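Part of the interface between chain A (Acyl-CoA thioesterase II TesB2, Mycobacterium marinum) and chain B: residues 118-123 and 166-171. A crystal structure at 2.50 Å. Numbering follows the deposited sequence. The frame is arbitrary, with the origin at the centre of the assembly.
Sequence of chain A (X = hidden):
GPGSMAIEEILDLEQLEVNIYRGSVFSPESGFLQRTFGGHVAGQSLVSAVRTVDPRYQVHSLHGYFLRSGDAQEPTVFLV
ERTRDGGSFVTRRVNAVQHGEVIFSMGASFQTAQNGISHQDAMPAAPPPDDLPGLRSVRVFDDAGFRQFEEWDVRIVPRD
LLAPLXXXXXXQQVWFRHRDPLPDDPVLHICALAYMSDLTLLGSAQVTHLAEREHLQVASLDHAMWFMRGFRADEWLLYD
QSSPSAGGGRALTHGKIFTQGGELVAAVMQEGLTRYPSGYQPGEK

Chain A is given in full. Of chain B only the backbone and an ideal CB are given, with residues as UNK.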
ATOM      1  N   SER A 118     -12.665 -17.099   3.527  1.00 43.65           N
ATOM      2  CA  SER A 118     -12.957 -16.148   4.618  1.00 43.45           C
ATOM      3  C   SER A 118     -11.994 -16.287   5.780  1.00 43.10           C
ATOM      4  O   SER A 118     -11.778 -17.391   6.241  1.00 43.40           O
ATOM      5  CB  SER A 118     -14.344 -16.411   5.176  1.00 44.23           C
ATOM      6  OG  SER A 118     -15.211 -15.422   4.730  1.00 44.35           O
ATOM      7  N   HIS A 119     -11.452 -15.175   6.265  1.00 42.57           N
ATOM      8  CA  HIS A 119     -10.767 -15.134   7.564  1.00 42.42           C
ATOM      9  C   HIS A 119     -10.432 -13.713   7.918  1.00 41.99           C
ATOM     10  O   HIS A 119     -10.462 -12.826   7.040  1.00 41.68           O
ATOM     11  CB  HIS A 119      -9.496 -16.003   7.573  1.00 42.21           C
ATOM     12  CG  HIS A 119      -8.459 -15.589   6.562  1.00 41.70           C
ATOM     13  ND1 HIS A 119      -8.317 -16.193   5.387  1.00 41.76           N
ATOM     14  CD2 HIS A 119      -7.495 -14.617   6.616  1.00 41.21           C
ATOM     15  CE1 HIS A 119      -7.320 -15.617   4.722  1.00 41.31           C
ATOM     16  NE2 HIS A 119      -6.820 -14.660   5.478  1.00 40.98           N
ATOM     17  N   GLN A 120     -10.110 -13.486   9.199  1.00 42.02           N
ATOM     18  CA  GLN A 120      -9.581 -12.181   9.646  1.00 41.69           C
ATOM     19  C   GLN A 120      -8.797 -12.310  10.944  1.00 41.76           C
ATOM     20  O   GLN A 120      -9.007 -13.246  11.696  1.00 42.15           O
ATOM     21  CB  GLN A 120     -10.699 -11.146   9.810  1.00 41.90           C
ATOM     22  CG  GLN A 120     -11.523 -11.290  11.075  1.00 42.51           C
ATOM     23  CD  GLN A 120     -12.762 -10.394  11.087  1.00 42.86           C
ATOM     24  OE1 GLN A 120     -12.735  -9.292  11.665  1.00 42.86           O
ATOM     25  NE2 GLN A 120     -13.862 -10.871  10.469  1.00 43.27           N
ATOM     26  N   ASP A 121      -7.887 -11.377  11.194  1.00 41.47           N
ATOM     27  CA  ASP A 121      -7.135 -11.362  12.442  1.00 41.64           C
ATOM     28  C   ASP A 121      -8.094 -10.938  13.551  1.00 42.13           C
ATOM     29  O   ASP A 121      -9.065 -10.219  13.317  1.00 42.23           O
ATOM     30  CB  ASP A 121      -5.933 -10.374  12.378  1.00 41.33           C
ATOM     31  CG  ASP A 121      -4.793 -10.867  11.497  1.00 40.99           C
ATOM     32  OD1 ASP A 121      -4.815 -12.032  11.069  1.00 41.01           O
ATOM     33  OD2 ASP A 121      -3.870 -10.073  11.217  1.00 40.79           O
ATOM     34  N   ALA A 122      -7.818 -11.383  14.755  1.00 42.50           N
ATOM     35  CA  ALA A 122      -8.641 -11.030  15.893  1.00 43.07           C
ATOM     36  C   ALA A 122      -8.383  -9.569  16.253  1.00 43.07           C
ATOM     37  O   ALA A 122      -7.268  -9.042  16.100  1.00 42.76           O
ATOM     38  CB  ALA A 122      -8.343 -11.944  17.084  1.00 43.52           C
ATOM     39  N   MET A 123      -9.429  -8.916  16.719  1.00 43.50           N
ATOM     40  CA  MET A 123      -9.281  -7.615  17.276  1.00 43.69           C
ATOM     41  C   MET A 123      -8.299  -7.654  18.457  1.00 44.01           C
ATOM     42  O   MET A 123      -8.457  -8.468  19.343  1.00 44.45           O
ATOM     43  CB  MET A 123     -10.630  -7.110  17.774  1.00 44.30           C
ATOM     44  CG  MET A 123     -10.620  -5.606  17.952  1.00 44.43           C
ATOM     45  SD  MET A 123     -12.148  -5.065  18.661  1.00 45.30           S
ATOM     46  CE  MET A 123     -11.908  -3.300  18.908  1.00 45.49           C
TER
ATOM     47  N   UNK B 166       0.008 -13.146  18.390  1.00 66.90           N
ATOM     48  CA  UNK B 166      -1.365 -12.986  18.929  1.00 67.93           C
ATOM     49  C   UNK B 166      -2.489 -12.713  17.916  1.00 66.30           C
ATOM     50  O   UNK B 166      -2.413 -11.728  17.173  1.00 66.72           O
ATOM     51  CB  UNK B 166      -1.357 -11.834  19.936  1.00 67.93           C
ATOM     52  N   UNK B 167      -3.518 -13.579  17.922  1.00 64.59           N
ATOM     53  CA  UNK B 167      -4.759 -13.403  17.137  1.00 63.27           C
ATOM     54  C   UNK B 167      -4.666 -13.455  15.602  1.00 60.60           C
ATOM     55  O   UNK B 167      -5.647 -13.148  14.907  1.00 60.19           O
ATOM     56  CB  UNK B 167      -5.366 -12.050  17.513  1.00 63.27           C
ATOM     57  N   UNK B 168      -3.509 -13.855  15.079  1.00 57.35           N
ATOM     58  CA  UNK B 168      -3.232 -13.785  13.661  1.00 55.21           C
ATOM     59  C   UNK B 168      -3.635 -15.068  12.957  1.00 53.00           C
ATOM     60  O   UNK B 168      -3.115 -16.135  13.245  1.00 52.52           O
ATOM     61  CB  UNK B 168      -1.749 -13.494  13.424  1.00 55.21           C
ATOM     62  N   UNK B 169      -4.549 -14.937  12.006  1.00 53.45           N
ATOM     63  CA  UNK B 169      -5.174 -16.081  11.346  1.00 53.66           C
ATOM     64  C   UNK B 169      -4.258 -16.894  10.402  1.00 52.55           C
ATOM     65  O   UNK B 169      -4.485 -18.077  10.201  1.00 53.02           O
ATOM     66  CB  UNK B 169      -6.380 -15.579  10.549  1.00 53.66           C
ATOM     67  N   UNK B 170      -3.248 -16.284   9.801  1.00 51.43           N
ATOM     68  CA  UNK B 170      -2.617 -16.937   8.660  1.00 50.79           C
ATOM     69  C   UNK B 170      -1.209 -16.423   8.407  1.00 49.43           C
ATOM     70  O   UNK B 170      -1.043 -15.348   7.862  1.00 49.19           O
ATOM     71  CB  UNK B 170      -3.470 -16.740   7.406  1.00 50.79           C
ATOM     72  N   UNK B 171      -0.198 -17.185   8.825  1.00 48.90           N
ATOM     73  CA  UNK B 171       1.213 -16.739   8.781  1.00 47.91           C
ATOM     74  C   UNK B 171       2.087 -17.657   7.917  1.00 47.53           C
ATOM     75  O   UNK B 171       1.835 -18.842   7.818  1.00 48.31           O
ATOM     76  CB  UNK B 171       1.787 -16.678  10.198  1.00 47.91           C
TER

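The two stretches run roughly antiparallel, with end-to-end directions 154° apart. Chain A offers a short strand at His A119 and Gln A120, then the carboxylate of Asp A121 and the backbone of Ala A122.

Position 166 points its CB sideways, and nothing of the chain A stretch lies within 5.5 Å of it. Phi is -50°. Many residues would suit, proline among them. The residue is Pro B166, which makes no contact here.

Position 167 is more restrictive. Phi/psi is 66/10, and positive phi by itself favours glycine. CA-to-CB would point toward chain A, and the ideal CB lies 3.0 Å from Ala A122 CB, which is tight. Asparagine or aspartate could tolerate the backbone angles, but any CB would crowd this methyl. Glycine fits best, and the residue is Gly B167. Its backbone does the work. Ala A122 N donates a nearly straight hydrogen bond to Gly B167 O, at 2.8 Å. Gly B167 O also accepts a CA-H...O contact from Asp A121 CA, at 3.4 Å.

Position 168 directs its side chain away overall, although the ideal CB is 4.1 Å from Asp A121 OD1. The backbone is extended, at -91/120. Most side chains would fit, long polar ones included. The residue is Lys B168. Its chain leaves CB with chi1 m, then continues t, t, p. Lys B168 NZ ends 5.8 Å from Asp A121 OD2, too far for a salt bridge. The closest approach is Asp A121 OD1 to Lys B168 CA, 3.5 Å.

Position 169 points toward chain A. Its ideal CB is 3.7 Å from Gln A120 O, 3.9 Å from Asp A121 OD1 and 4.2 Å from His A119 CD2. With three neighbours so near, a small side chain such as alanine or serine suits it well. The residue is Ala B169. Its methyl packs against these groups, while Ala B169 N donates a hydrogen bond to Asp A121 OD1, 3.1 Å away.

Position 170 also points toward chain A, with its ideal CB 4.4 Å from His A119 NE2. A small or polar residue would suit, and others are possible. The residue is Ser B170, with chi1 t. Its CB approaches the imidazole obliquely, and OG is hydrogen-bonded elsewhere in the structure. A water joins the two chains here: it accepts from Ser B170 N at 3.1 Å and donates to Asp A121 OD1 at 2.7 Å.

Position 171 is out of reach, so chain A sets no preference. The residue is Gln B171.

Chain B, residues 166-171: PGKASQ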
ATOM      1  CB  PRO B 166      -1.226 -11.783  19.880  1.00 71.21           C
ATOM      2  CG  PRO B 166       0.192 -11.833  20.348  1.00 72.00           C
ATOM      3  CD  PRO B 166       1.003 -12.434  19.228  1.00 69.31           C
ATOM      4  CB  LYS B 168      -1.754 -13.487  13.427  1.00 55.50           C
ATOM      5  CG  LYS B 168      -1.390 -12.088  13.879  1.00 58.23           C
ATOM      6  CD  LYS B 168      -0.012 -11.665  13.405  1.00 59.33           C
ATOM      7  CE  LYS B 168       0.276 -10.210  13.796  1.00 62.77           C
ATOM      8  NZ  LYS B 168       0.208  -9.910  15.270  1.00 64.85           N
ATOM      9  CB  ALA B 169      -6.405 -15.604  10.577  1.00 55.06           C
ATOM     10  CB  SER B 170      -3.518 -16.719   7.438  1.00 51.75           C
ATOM     11  OG  SER B 170      -3.209 -17.637   6.418  1.00 51.86           O
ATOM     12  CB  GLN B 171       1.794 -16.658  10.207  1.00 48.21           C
ATOM     13  CG  GLN B 171       1.605 -15.310  10.892  1.00 48.62           C
ATOM     14  CD  GLN B 171       1.905 -15.334  12.396  1.00 49.58           C
ATOM     15  OE1 GLN B 171       1.013 -15.593  13.196  1.00 50.44           O
ATOM     16  NE2 GLN B 171       3.156 -15.034  12.784  1.00 49.73           N
TER
HETATM   17  O   HOH W   1      -2.829 -13.231   9.746  1.00 16.90           O
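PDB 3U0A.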